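Local coordinates for putative hyaluronoglucosaminidase (Clostridium perfringens, PDB 6PWI), which probably acts as a family 84 hexosaminidase, the chain being the part of a longer, probably cell-wall-attached protein that holds the predicted catalytic barrel, at residues A[453-456]-A[457-461]. Sequence-based numbering, arbitrary orientation.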
ATOM      1  N   LYS A 453     -15.090   4.384   2.008  1.00 24.60           N
ATOM      2  CA  LYS A 453     -14.801   5.279   3.115  1.00 23.25           C
ATOM      3  C   LYS A 453     -13.290   5.345   3.331  1.00 23.30           C
ATOM      4  O   LYS A 453     -12.727   6.421   3.516  1.00 23.89           O
ATOM      5  CB  LYS A 453     -15.556   4.815   4.363  1.00 22.52           C
ATOM      6  CG  LYS A 453     -15.372   5.686   5.595  1.00 23.02           C
ATOM      7  CD  LYS A 453     -16.327   5.327   6.722  1.00 23.85           C
ATOM      8  CE  LYS A 453     -15.812   5.699   8.096  1.00 23.10           C
ATOM      9  NZ  LYS A 453     -15.179   7.037   8.072  1.00 24.17           N
ATOM     10  N   SER A 454     -12.651   4.174   3.293  1.00 22.73           N
ATOM     11  CA  SER A 454     -11.217   4.035   3.471  1.00 22.48           C
ATOM     12  C   SER A 454     -10.475   4.860   2.420  1.00 22.18           C
ATOM     13  O   SER A 454      -9.551   5.603   2.735  1.00 21.10           O
ATOM     14  CB  SER A 454     -10.841   2.582   3.406  1.00 22.49           C
ATOM     15  OG  SER A 454      -9.442   2.429   3.523  1.00 24.10           O
ATOM     16  N   TRP A 455     -10.909   4.729   1.165  1.00 22.69           N
ATOM     17  CA  TRP A 455     -10.343   5.485   0.066  1.00 23.51           C
ATOM     18  C   TRP A 455     -10.417   6.984   0.363  1.00 24.37           C
ATOM     19  O   TRP A 455      -9.420   7.694   0.270  1.00 23.02           O
ATOM     20  CB  TRP A 455     -11.065   5.106  -1.224  1.00 23.24           C
ATOM     21  CG  TRP A 455     -10.558   5.785  -2.457  1.00 24.47           C
ATOM     22  CD1 TRP A 455      -9.270   5.850  -2.909  1.00 24.51           C
ATOM     23  CD2 TRP A 455     -11.356   6.479  -3.429  1.00 24.81           C
ATOM     24  NE1 TRP A 455      -9.209   6.542  -4.088  1.00 24.02           N
ATOM     25  CE2 TRP A 455     -10.473   6.941  -4.432  1.00 24.94           C
ATOM     26  CE3 TRP A 455     -12.726   6.752  -3.544  1.00 25.13           C
ATOM     27  CZ2 TRP A 455     -10.926   7.660  -5.538  1.00 25.83           C
ATOM     28  CZ3 TRP A 455     -13.173   7.464  -4.637  1.00 26.12           C
ATOM     29  CH2 TRP A 455     -12.282   7.909  -5.618  1.00 27.03           C
ATOM     30  N   LYS A 456     -11.602   7.453   0.758  1.00 26.56           N
ATOM     31  CA  LYS A 456     -11.816   8.869   1.006  1.00 28.52           C
ATOM     32  C   LYS A 456     -10.971   9.335   2.196  1.00 27.93           C
ATOM     33  O   LYS A 456     -10.391  10.422   2.169  1.00 26.88           O
ATOM     34  CB  LYS A 456     -13.311   9.139   1.216  1.00 30.76           C
ATOM     35  CG  LYS A 456     -13.703  10.607   1.246  1.00 33.09           C
ATOM     36  CD  LYS A 456     -15.073  10.870   1.823  1.00 35.65           C
ATOM     37  CE  LYS A 456     -15.381  12.352   1.898  1.00 39.00           C
ATOM     38  NZ  LYS A 456     -16.592  12.622   2.711  1.00 42.38           N
ATOM     39  N   ASP A 457     -10.895   8.503   3.242  1.00 26.87           N
ATOM     40  CA  ASP A 457     -10.246   8.917   4.475  1.00 26.26           C
ATOM     41  C   ASP A 457      -8.735   8.997   4.281  1.00 25.73           C
ATOM     42  O   ASP A 457      -8.064   9.726   5.004  1.00 27.45           O
ATOM     43  CB  ASP A 457     -10.638   8.036   5.663  1.00 26.80           C
ATOM     44  CG  ASP A 457     -12.082   8.217   6.100  1.00 28.31           C
ATOM     45  OD1 ASP A 457     -12.676   9.266   5.760  1.00 28.23           O
ATOM     46  OD2 ASP A 457     -12.610   7.299   6.764  1.00 28.90           O
ATOM     47  N   SER A 458      -8.220   8.263   3.291  1.00 24.14           N
ATOM     48  CA  SER A 458      -6.788   8.139   3.088  1.00 24.01           C
ATOM     49  C   SER A 458      -6.149   9.473   2.705  1.00 24.73           C
ATOM     50  O   SER A 458      -5.024   9.752   3.119  1.00 26.71           O
ATOM     51  CB  SER A 458      -6.477   7.063   2.084  1.00 23.99           C
ATOM     52  OG  SER A 458      -6.874   7.446   0.778  1.00 23.13           O
ATOM     53  N   PHE A 459      -6.860  10.302   1.933  1.00 23.21           N
ATOM     54  CA  PHE A 459      -6.224  11.471   1.340  1.00 23.69           C
ATOM     55  C   PHE A 459      -5.647  12.412   2.397  1.00 24.49           C
ATOM     56  O   PHE A 459      -4.593  13.005   2.177  1.00 24.83           O
ATOM     57  CB  PHE A 459      -7.091  12.098   0.241  1.00 22.11           C
ATOM     58  CG  PHE A 459      -7.224  11.174  -0.943  1.00 21.56           C
ATOM     59  CD1 PHE A 459      -6.226  11.099  -1.908  1.00 20.55           C
ATOM     60  CD2 PHE A 459      -8.305  10.307  -1.030  1.00 20.86           C
ATOM     61  CE1 PHE A 459      -6.323  10.192  -2.953  1.00 20.19           C
ATOM     62  CE2 PHE A 459      -8.404   9.407  -2.079  1.00 20.40           C
ATOM     63  CZ  PHE A 459      -7.412   9.351  -3.033  1.00 20.66           C
ATOM     64  N   LYS A 460      -6.305  12.524   3.556  1.00 25.35           N
ATOM     65  CA  LYS A 460      -5.819  13.437   4.581  1.00 26.91           C
ATOM     66  C   LYS A 460      -4.471  12.959   5.129  1.00 27.09           C
ATOM     67  O   LYS A 460      -3.650  13.775   5.543  1.00 28.50           O
ATOM     68  CB  LYS A 460      -6.858  13.678   5.682  1.00 27.94           C
ATOM     69  CG  LYS A 460      -7.062  12.535   6.668  1.00 29.99           C
ATOM     70  CD  LYS A 460      -8.129  12.808   7.712  1.00 30.57           C
ATOM     71  CE  LYS A 460      -9.526  12.489   7.231  1.00 30.23           C
ATOM     72  NZ  LYS A 460      -9.748  11.027   7.225  1.00 31.02           N
ATOM     73  N   TYR A 461      -4.239  11.642   5.105  1.00 26.08           N
ATOM     74  CA  TYR A 461      -2.994  11.063   5.583  1.00 25.29           C
ATOM     75  C   TYR A 461      -1.904  11.184   4.523  1.00 26.23           C
ATOM     76  O   TYR A 461      -0.747  11.428   4.850  1.00 27.69           O
ATOM     77  CB  TYR A 461      -3.202   9.602   5.979  1.00 23.97           C
ATOM     78  CG  TYR A 461      -4.213   9.439   7.077  1.00 24.00           C
ATOM     79  CD1 TYR A 461      -3.882   9.723   8.394  1.00 23.34           C
ATOM     80  CD2 TYR A 461      -5.515   9.043   6.795  1.00 23.67           C
ATOM     81  CE1 TYR A 461      -4.815   9.594   9.411  1.00 23.42           C
ATOM     82  CE2 TYR A 461      -6.459   8.910   7.802  1.00 23.69           C
ATOM     83  CZ  TYR A 461      -6.106   9.186   9.113  1.00 23.56           C
ATOM     84  OH  TYR A 461      -7.023   9.052  10.114  1.00 23.84           O
TER
HETATM   85  O   HOH W   1      -9.065  12.334   3.828  1.00 32.51           O
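Lys453 with Asp457 and Trp455 with Phe459 are i to i+4 side-chain pairs within the single helix 451-462, which comes after the last strand, 418-423, of the (beta/alpha)8 barrel, and they illustrate how a short run of helix can serve solvent and core at once. On the polar flank, Lys453 reaches outward and bends at its last torsion (chi4 42°), which brings NZ to Asp457 OD2 at 2.9 Å, on the syn lone pair of the carboxylate. Tyr37 OH also bonds that oxygen. Lys460 NZ reaches back to donate to Asp457 O at 3.1 Å and makes a long salt bridge to Asp457 OD1, with Glu35 as its second acidic partner; two lysines thus share one aspartate, a pattern that would probably favour its charged form.

On the apolar flank, the edge of Phe459 points at the face of the Trp455 five-membered ring, centroids 5.1 Å apart and planes at 76°. Trp455 NE1 lies at the edge of the phenyl ring and donates elsewhere, to Met405 O. On the side facing helix 433-444, Ser458 OG turns back onto Trp455 O at 2.6 Å; on the Lys456 and Lys460 side, a water joins Lys456 O, 2.9 Å away, to Lys460 N.

Helices 433-444 and 467-475 receive the apolar flank: Val434 touches both aromatic residues, as do Tyr471 and Ala474, whereas Phe437 packs against Ser454 and Ser458.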